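Local coordinates for protein phospho-2-dehydro-3-deoxyheptonate aldolase (Francisella tularensis, PDB 3TQK) that probably catalyses the condensation of phosphoenolpyruvate with D-erythrose 4-phosphate to 3-deoxy-D-arabino-heptulosonate 7-phosphate, the first step of chorismate biosynthesis, at residues 11-15 against 117-121; 164-170 against 192-196; 298-304 against 322-327. All coordinates share one frame; numbering follows the deposited sequence.

Contact 1: 11-15 against 117-121; sequences KVLIP and NKGLR
Asn117, in the first turn of helix 116-132, presents its whole side-chain amide to the backbone of Val12 and Ile14. Two hydrogen bonds result. In one, Asn117 ND2 donates to Val12 O over 3.0 Å, nearly straight at 166° and with the acceptor lying in the plane of the amide. In the other, Ile14 N donates to Asn117 OD1 over 2.8 Å, the N-H again pointing almost directly at the oxygen. The carbonyl of Val12 and the N-H of Ile14 flank Leu13 on the extended chain, and asparagine suits the site because its amide carries a donor and an acceptor side by side, much as the N-H and C=O of one residue in a parallel neighbouring strand would. With CG beside the backbone N and anti to the carbonyl carbon (chi1 -71°), the amide reaches out from the helix toward the loop.

Carbon atoms close round the bonded oxygen. Leu13 CD1 lies 3.3 Å from Asn117 OD1, and Ile14 CG1 approaches the same OD1 from roughly the opposite side, at 3.5 Å. Leu13 CD1 also makes an apolar contact with Leu120 CD1 at 3.9 Å, the two leucine side chains crossing at about a right angle. Leu120 is one helical turn on from Asn117, so both face the loop, and branched, apolar leucines suit this buried spot, where Tyr149 touches both.

Around these, ionic and intersubunit contacts take over. Arg121 forms a salt bridge with Asp22, while Lys11 continues a beta ladder into the second subunit, whose Ile217 also packs on Asn117.

With one amide answering both backbone groups, the loop between strand 7-11 and helix 16-22 is fixed in its extended form against the helix without any regular sheet pairing at this point.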
loop_
_atom_site.group_PDB
_atom_site.type_symbol
_atom_site.label_atom_id
_atom_site.label_comp_id
_atom_site.label_asym_id
_atom_site.label_seq_id
_atom_site.Cartn_x
_atom_site.Cartn_y
_atom_site.Cartn_z
ATOM N N LYS A 11 -12.574 6.250 18.088
ATOM C CA LYS A 11 -13.867 6.899 17.945
ATOM C C LYS A 11 -14.813 5.970 17.184
ATOM O O LYS A 11 -14.369 5.063 16.449
ATOM C CB LYS A 11 -13.701 8.239 17.239
ATOM C CG LYS A 11 -12.673 9.177 17.885
ATOM C CD LYS A 11 -12.610 10.502 17.137
ATOM C CE LYS A 11 -11.701 11.512 17.828
ATOM N NZ LYS A 11 -11.597 12.799 17.066
ATOM N N VAL A 12 -16.113 6.186 17.360
ATOM C CA VAL A 12 -17.118 5.324 16.740
ATOM C C VAL A 12 -17.186 5.574 15.243
ATOM O O VAL A 12 -17.067 6.706 14.785
ATOM C CB VAL A 12 -18.506 5.559 17.356
ATOM C CG1 VAL A 12 -19.564 4.771 16.625
ATOM C CG2 VAL A 12 -18.493 5.172 18.815
ATOM N N LEU A 13 -17.347 4.493 14.492
ATOM C CA LEU A 13 -17.622 4.525 13.057
ATOM C C LEU A 13 -18.974 3.838 12.813
ATOM O O LEU A 13 -19.203 2.743 13.315
ATOM C CB LEU A 13 -16.527 3.788 12.296
ATOM C CG LEU A 13 -16.607 3.857 10.770
ATOM C CD1 LEU A 13 -16.437 5.281 10.269
ATOM C CD2 LEU A 13 -15.558 2.937 10.133
ATOM N N ILE A 14 -19.860 4.483 12.052
ATOM C CA ILE A 14 -21.154 3.897 11.720
ATOM C C ILE A 14 -20.963 2.919 10.555
ATOM O O ILE A 14 -20.411 3.304 9.520
ATOM C CB ILE A 14 -22.201 4.968 11.313
ATOM C CG1 ILE A 14 -22.298 6.090 12.352
ATOM C CG2 ILE A 14 -23.575 4.334 11.170
ATOM C CD1 ILE A 14 -22.628 5.620 13.760
ATOM N N PRO A 15 -21.414 1.652 10.719
ATOM C CA PRO A 15 -21.209 0.648 9.670
ATOM C C PRO A 15 -21.991 0.937 8.410
ATOM O O PRO A 15 -23.012 1.619 8.461
ATOM C CB PRO A 15 -21.671 -0.658 10.310
ATOM C CG PRO A 15 -22.430 -0.295 11.508
ATOM C CD PRO A 15 -22.019 1.075 11.928
ATOM N N ASN A 117 -17.450 10.007 9.613
ATOM C CA ASN A 117 -18.809 9.464 9.428
ATOM C C ASN A 117 -19.617 10.354 8.482
ATOM O O ASN A 117 -20.266 9.864 7.565
ATOM C CB ASN A 117 -19.515 9.293 10.766
ATOM C CG ASN A 117 -18.939 8.163 11.582
ATOM O OD1 ASN A 117 -19.105 7.000 11.236
ATOM N ND2 ASN A 117 -18.267 8.497 12.684
ATOM N N LYS A 118 -19.535 11.669 8.697
ATOM C CA LYS A 118 -20.205 12.637 7.829
ATOM C C LYS A 118 -19.690 12.522 6.393
ATOM O O LYS A 118 -20.466 12.494 5.436
ATOM C CB LYS A 118 -19.998 14.057 8.351
ATOM C CG LYS A 118 -20.788 15.114 7.600
ATOM C CD LYS A 118 -20.765 16.439 8.349
ATOM C CE LYS A 118 -21.088 17.591 7.433
ATOM N NZ LYS A 118 -21.144 18.883 8.163
ATOM N N GLY A 119 -18.372 12.433 6.263
ATOM C CA GLY A 119 -17.724 12.260 4.980
ATOM C C GLY A 119 -18.273 11.073 4.232
ATOM O O GLY A 119 -18.651 11.192 3.063
ATOM N N LEU A 120 -18.314 9.927 4.902
ATOM C CA LEU A 120 -18.756 8.702 4.260
ATOM C C LEU A 120 -20.206 8.831 3.858
ATOM O O LEU A 120 -20.583 8.398 2.783
ATOM C CB LEU A 120 -18.565 7.478 5.167
ATOM C CG LEU A 120 -17.131 6.974 5.273
ATOM C CD1 LEU A 120 -16.944 6.041 6.491
ATOM C CD2 LEU A 120 -16.744 6.290 3.975
ATOM N N ARG A 121 -21.000 9.451 4.716
ATOM C CA ARG A 121 -22.419 9.636 4.462
ATOM C C ARG A 121 -22.675 10.524 3.263
ATOM O O ARG A 121 -23.467 10.176 2.388
ATOM C CB ARG A 121 -23.097 10.227 5.693
ATOM C CG ARG A 121 -24.603 10.332 5.578
ATOM C CD ARG A 121 -25.183 10.937 6.852
ATOM N NE ARG A 121 -25.097 10.005 7.969
ATOM C CZ ARG A 121 -25.943 9.001 8.186
ATOM N NH1 ARG A 121 -26.962 8.758 7.361
ATOM N NH2 ARG A 121 -25.766 8.217 9.239
#

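Contact 2: 164-170 against 192-196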
loop_
_atom_site.group_PDB
_atom_site.type_symbol
_atom_site.label_atom_id
_atom_site.label_comp_id
_atom_site.label_asym_id
_atom_site.label_seq_id
_atom_site.Cartn_x
_atom_site.Cartn_y
_atom_site.Cartn_z
ATOM N N VAL A 164 0.072 0.482 -5.969
ATOM C CA VAL A 164 0.070 -0.477 -7.066
ATOM C C VAL A 164 0.872 -1.741 -6.728
ATOM O O VAL A 164 0.571 -2.815 -7.241
ATOM C CB VAL A 164 0.610 0.156 -8.392
ATOM C CG1 VAL A 164 2.091 0.448 -8.293
ATOM C CG2 VAL A 164 0.326 -0.776 -9.583
ATOM N N GLU A 165 1.880 -1.602 -5.867
ATOM C CA GLU A 165 2.634 -2.743 -5.365
ATOM C C GLU A 165 2.047 -3.298 -4.071
ATOM O O GLU A 165 2.624 -4.199 -3.472
ATOM C CB GLU A 165 4.076 -2.358 -5.106
ATOM C CG GLU A 165 4.924 -2.124 -6.337
ATOM C CD GLU A 165 6.345 -1.775 -5.958
ATOM O OE1 GLU A 165 6.561 -0.612 -5.558
ATOM O OE2 GLU A 165 7.230 -2.655 -6.043
ATOM N N SER A 166 0.923 -2.764 -3.623
ATOM C CA SER A 166 0.386 -3.133 -2.316
ATOM C C SER A 166 -0.459 -4.394 -2.423
ATOM O O SER A 166 -1.432 -4.437 -3.156
ATOM C CB SER A 166 -0.469 -1.998 -1.764
ATOM O OG SER A 166 -1.121 -2.367 -0.578
ATOM N N GLN A 167 -0.093 -5.402 -1.651
ATOM C CA GLN A 167 -0.722 -6.709 -1.739
ATOM C C GLN A 167 -2.230 -6.670 -1.445
ATOM O O GLN A 167 -3.022 -7.300 -2.167
ATOM C CB GLN A 167 -0.009 -7.684 -0.803
ATOM C CG GLN A 167 -0.554 -9.120 -0.829
ATOM C CD GLN A 167 -0.518 -9.774 -2.204
ATOM O OE1 GLN A 167 -1.403 -10.567 -2.537
ATOM N NE2 GLN A 167 0.491 -9.452 -3.003
ATOM N N VAL A 168 -2.641 -5.940 -0.416
ATOM C CA VAL A 168 -4.058 -5.947 -0.040
ATOM C C VAL A 168 -4.891 -5.213 -1.092
ATOM O O VAL A 168 -6.070 -5.514 -1.261
ATOM C CB VAL A 168 -4.322 -5.369 1.381
ATOM C CG1 VAL A 168 -5.824 -5.507 1.765
ATOM C CG2 VAL A 168 -3.468 -6.105 2.425
ATOM N N HIS A 169 -4.268 -4.279 -1.813
ATOM C CA HIS A 169 -4.962 -3.568 -2.879
ATOM C C HIS A 169 -5.227 -4.447 -4.110
ATOM O O HIS A 169 -6.306 -4.374 -4.708
ATOM C CB HIS A 169 -4.229 -2.272 -3.229
ATOM C CG HIS A 169 -4.341 -1.245 -2.147
ATOM N ND1 HIS A 169 -3.511 -1.235 -1.044
ATOM C CD2 HIS A 169 -5.249 -0.259 -1.948
ATOM C CE1 HIS A 169 -3.874 -0.251 -0.238
ATOM N NE2 HIS A 169 -4.925 0.357 -0.764
ATOM N N ARG A 170 -4.262 -5.296 -4.462
ATOM C CA ARG A 170 -4.484 -6.295 -5.503
ATOM C C ARG A 170 -5.583 -7.275 -5.050
ATOM O O ARG A 170 -6.505 -7.586 -5.793
ATOM C CB ARG A 170 -3.177 -7.018 -5.817
ATOM C CG ARG A 170 -2.090 -6.094 -6.345
ATOM C CD ARG A 170 -0.694 -6.707 -6.240
ATOM N NE ARG A 170 0.291 -5.883 -6.947
ATOM C CZ ARG A 170 1.439 -6.325 -7.444
ATOM N NH1 ARG A 170 1.793 -7.588 -7.297
ATOM N NH2 ARG A 170 2.255 -5.494 -8.078
ATOM N N VAL A 192 5.133 -3.137 -12.716
ATOM C CA VAL A 192 4.412 -3.352 -11.468
ATOM C C VAL A 192 2.906 -3.231 -11.639
ATOM O O VAL A 192 2.167 -3.933 -10.963
ATOM C CB VAL A 192 4.911 -2.440 -10.323
ATOM C CG1 VAL A 192 6.364 -2.765 -10.020
ATOM C CG2 VAL A 192 4.740 -0.962 -10.655
ATOM N N ALA A 193 2.437 -2.363 -12.533
ATOM C CA ALA A 193 0.990 -2.251 -12.779
ATOM C C ALA A 193 0.475 -3.471 -13.531
ATOM O O ALA A 193 -0.626 -3.942 -13.248
ATOM C CB ALA A 193 0.647 -0.974 -13.546
ATOM N N VAL A 194 1.274 -3.977 -14.479
ATOM C CA VAL A 194 0.959 -5.220 -15.182
ATOM C C VAL A 194 0.911 -6.377 -14.185
ATOM O O VAL A 194 -0.046 -7.163 -14.180
ATOM C CB VAL A 194 1.964 -5.512 -16.332
ATOM C CG1 VAL A 194 1.845 -6.969 -16.839
ATOM C CG2 VAL A 194 1.770 -4.496 -17.484
ATOM N N ASP A 195 1.907 -6.448 -13.306
ATOM C CA ASP A 195 1.895 -7.450 -12.235
ATOM C C ASP A 195 0.613 -7.343 -11.400
ATOM O O ASP A 195 0.038 -8.349 -10.991
ATOM C CB ASP A 195 3.093 -7.304 -11.285
ATOM C CG ASP A 195 4.435 -7.380 -11.985
ATOM O OD1 ASP A 195 4.535 -7.964 -13.089
ATOM O OD2 ASP A 195 5.408 -6.837 -11.409
ATOM N N ALA A 196 0.161 -6.123 -11.143
ATOM C CA ALA A 196 -0.970 -5.937 -10.250
ATOM C C ALA A 196 -2.241 -6.414 -10.930
ATOM O O ALA A 196 -3.094 -7.052 -10.297
ATOM C CB ALA A 196 -1.102 -4.476 -9.822
HETATM O O HOH W 1 4.890 -6.452 -8.785
#
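Val164 packs closely into helix 191-200. Its CG2, anti to the backbone N, reaches the main chain at Ala193 CA (3.6 Å), while CG1 meets Val192 CG2 at 3.8 Å, the two valines crossing at about a right angle. Short side chains make this approach possible: Ala196 CB comes within 3.5 Å of Val164 O, and its small methyl leaves room for Arg170 to lie across it. The arginine chain, extended from CG to NE, brings the guanidinium flat over Ala196, with Ala196 CA and Asp195 C over one face. At its edge, NE (3.1 Å) and the longer-bonded NH2 both donate side-on to Val164 O, so one backbone oxygen holds the rotation of the group. The segments belong to neighbouring parts of the TIM barrel: helix 167-173 follows strand 156-159, and helix 191-200 follows the adjacent strand 179-183. Toward the polar ends of Arg170, Asp195 and Glu165 the contact is looser. A water takes a hydrogen bond from Arg170 NH2 (2.9 Å) and gives one to Asp195 OD2 (2.7 Å), spanning opposite charges that do not touch directly; Gln191 holds the other oxygen of Asp195. Glu165 lays its CG against Val192 CB at 4.0 Å, a light contact. Its OE2 is hydrogen-bonded to Thr186 of the second subunit, just as Arg170 NH1 donates to Thr97 O of that subunit.

Contact 3: 298-304 against 322-327; sequences IESNLVA and DKCVDF. With MN (manganese (II) ion), chain B.
Glu299 and Asp322 meet at a manganese ion, and the glutamate can be followed out to it. Its CB lies 4.1 Å from Cys324 SG, a compact, polarisable neighbour that fits against the main chain of Glu299 and Ser300. CG stands beside the backbone N (chi1 -81°), and the extended chain beyond it carries CD toward the metal. OE1 passes 3.8 Å from Asp322 CB and is hydrogen-bonded by Ser265, which helps set the turn of the carboxylate. OE2, at the tip, binds manganese at 2.0 Å. Asp322 OD2 binds the same ion at 2.3 Å, its carboxylate plane turned 61° from that of Glu299; the shared cation probably offsets the repulsion between two acids.

Beyond the metal site the chains are tied by backbone pairing. Val325 N donates to Glu299 O, and Asn301 N donates to Val325 O (2.8 Å), bracketing Ser300 in a single bridge. Val325 also rests CG2 on Ile298 CG2, a beta-branched pair suited to extended chain. Farther on, a water links Ala304 N with Asp326 OD2, while Asp326 is the N-cap of helix 327-344: its OD1 caps the helix by a bond to Glu329.

Cys58 and His266 join these acids in the metal site, which sits, as is characteristic of the TIM-barrel fold and of class-I DAHP synthases, at the C-terminal ends of the barrel strands.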
loop_
_atom_site.group_PDB
_atom_site.type_symbol
_atom_site.label_atom_id
_atom_site.label_comp_id
_atom_site.label_asym_id
_atom_site.label_seq_id
_atom_site.Cartn_x
_atom_site.Cartn_y
_atom_site.Cartn_z
ATOM N N ILE A 298 -9.351 12.681 -17.670
ATOM C CA ILE A 298 -9.212 14.125 -17.754
ATOM C C ILE A 298 -9.610 14.713 -16.411
ATOM O O ILE A 298 -10.614 14.302 -15.831
ATOM C CB ILE A 298 -10.161 14.706 -18.800
ATOM C CG1 ILE A 298 -9.847 14.153 -20.186
ATOM C CG2 ILE A 298 -10.104 16.241 -18.788
ATOM C CD1 ILE A 298 -10.939 14.442 -21.187
ATOM N N GLU A 299 -8.821 15.660 -15.911
ATOM C CA GLU A 299 -9.161 16.369 -14.676
ATOM C C GLU A 299 -9.821 17.688 -15.056
ATOM O O GLU A 299 -9.205 18.548 -15.681
ATOM C CB GLU A 299 -7.931 16.558 -13.766
ATOM C CG GLU A 299 -7.610 15.303 -12.930
ATOM C CD GLU A 299 -6.480 15.491 -11.912
ATOM O OE1 GLU A 299 -5.429 16.086 -12.249
ATOM O OE2 GLU A 299 -6.644 15.010 -10.768
ATOM N N SER A 300 -11.097 17.808 -14.705
ATOM C CA SER A 300 -11.963 18.856 -15.227
ATOM C C SER A 300 -12.876 19.403 -14.133
ATOM O O SER A 300 -13.294 18.664 -13.242
ATOM C CB SER A 300 -12.808 18.270 -16.367
ATOM O OG SER A 300 -13.913 19.094 -16.701
ATOM N N ASN A 301 -13.202 20.689 -14.209
ATOM C CA ASN A 301 -14.121 21.304 -13.232
ATOM C C ASN A 301 -14.876 22.470 -13.874
ATOM O O ASN A 301 -14.763 22.695 -15.076
ATOM C CB ASN A 301 -13.349 21.761 -11.976
ATOM C CG ASN A 301 -14.126 21.524 -10.666
ATOM O OD1 ASN A 301 -15.353 21.678 -10.597
ATOM N ND2 ASN A 301 -13.393 21.160 -9.615
ATOM N N LEU A 302 -15.645 23.198 -13.069
ATOM C CA LEU A 302 -16.443 24.322 -13.551
ATOM C C LEU A 302 -15.568 25.527 -13.876
ATOM O O LEU A 302 -15.704 26.126 -14.946
ATOM C CB LEU A 302 -17.500 24.707 -12.511
ATOM C CG LEU A 302 -18.555 23.635 -12.225
ATOM C CD1 LEU A 302 -19.356 23.966 -10.963
ATOM C CD2 LEU A 302 -19.477 23.468 -13.433
ATOM N N VAL A 303 -14.681 25.881 -12.948
ATOM C CA VAL A 303 -13.703 26.962 -13.152
ATOM C C VAL A 303 -12.313 26.340 -13.285
ATOM O O VAL A 303 -12.003 25.353 -12.611
ATOM C CB VAL A 303 -13.735 27.981 -11.984
ATOM C CG1 VAL A 303 -12.683 29.088 -12.176
ATOM C CG2 VAL A 303 -15.132 28.573 -11.835
ATOM N N ALA A 304 -11.490 26.905 -14.167
ATOM C CA ALA A 304 -10.160 26.356 -14.453
ATOM C C ALA A 304 -9.162 26.582 -13.305
ATOM O O ALA A 304 -9.335 27.483 -12.477
ATOM C CB ALA A 304 -9.608 26.941 -15.765
ATOM N N ASP A 322 -5.519 19.481 -7.316
ATOM C CA ASP A 322 -4.777 19.645 -8.577
ATOM C C ASP A 322 -5.524 20.567 -9.550
ATOM O O ASP A 322 -6.744 20.737 -9.471
ATOM C CB ASP A 322 -4.484 18.294 -9.259
ATOM C CG ASP A 322 -3.514 17.393 -8.453
ATOM O OD1 ASP A 322 -2.623 17.913 -7.735
ATOM O OD2 ASP A 322 -3.634 16.156 -8.577
ATOM N N LYS A 323 -4.768 21.163 -10.463
ATOM C CA LYS A 323 -5.330 22.057 -11.466
ATOM C C LYS A 323 -6.173 21.273 -12.470
ATOM O O LYS A 323 -5.747 20.235 -12.976
ATOM C CB LYS A 323 -4.208 22.836 -12.170
ATOM C CG LYS A 323 -3.510 23.856 -11.254
ATOM C CD LYS A 323 -2.217 24.447 -11.849
ATOM C CE LYS A 323 -1.627 25.516 -10.919
ATOM N NZ LYS A 323 -0.194 25.815 -11.188
ATOM N N CYS A 324 -7.383 21.765 -12.722
ATOM C CA CYS A 324 -8.307 21.151 -13.665
ATOM C C CYS A 324 -8.584 22.103 -14.823
ATOM O O CYS A 324 -8.523 23.330 -14.660
ATOM C CB CYS A 324 -9.629 20.836 -12.964
ATOM S SG CYS A 324 -9.510 19.667 -11.577
ATOM N N VAL A 325 -8.899 21.541 -15.990
ATOM C CA VAL A 325 -9.425 22.340 -17.103
ATOM C C VAL A 325 -10.887 22.714 -16.824
ATOM O O VAL A 325 -11.573 22.031 -16.069
ATOM C CB VAL A 325 -9.298 21.615 -18.468
ATOM C CG1 VAL A 325 -7.846 21.271 -18.748
ATOM C CG2 VAL A 325 -10.167 20.353 -18.521
ATOM N N ASP A 326 -11.356 23.817 -17.403
ATOM C CA ASP A 326 -12.773 24.180 -17.266
ATOM C C ASP A 326 -13.646 23.302 -18.191
ATOM O O ASP A 326 -13.120 22.508 -18.975
ATOM C CB ASP A 326 -13.014 25.699 -17.447
ATOM C CG ASP A 326 -12.593 26.231 -18.816
ATOM O OD1 ASP A 326 -12.902 25.591 -19.843
ATOM O OD2 ASP A 326 -11.978 27.321 -18.857
ATOM N N PHE A 327 -14.965 23.427 -18.066
ATOM C CA PHE A 327 -15.900 22.583 -18.818
ATOM C C PHE A 327 -15.888 22.867 -20.320
ATOM O O PHE A 327 -15.970 21.949 -21.135
ATOM C CB PHE A 327 -17.327 22.737 -18.290
ATOM C CG PHE A 327 -18.253 21.651 -18.757
ATOM C CD1 PHE A 327 -18.240 20.408 -18.143
ATOM C CD2 PHE A 327 -19.118 21.862 -19.819
ATOM C CE1 PHE A 327 -19.083 19.399 -18.568
ATOM C CE2 PHE A 327 -19.965 20.854 -20.252
ATOM C CZ PHE A 327 -19.944 19.624 -19.626
HETATM MN MN MN B . -5.426 14.786 -9.159
HETATM O O HOH W 2 -12.824 28.760 -16.166
#

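Overall arrangement
From the N terminus, the contacts follow one another in series, none nested in or crossing another. Contact 1 closes the longest loop, joining the N-terminal extension to helix 116-132 across about a hundred residues that include the first two barrel strands. Contact 2 closes a short one, linking helices that follow adjacent strands. Contact 3 closes the shortest, of 17 residues, joining the end of the last barrel strand, 293-299, to the approach to the C-terminal helix 327-344. Their centres lie 28 to 29 Å apart, with contacts 2 and 3 on opposite sides of the chain's centre. Contacts 1 and 2 both touch the second subunit, whereas contact 3 lies within one chain, at the metal.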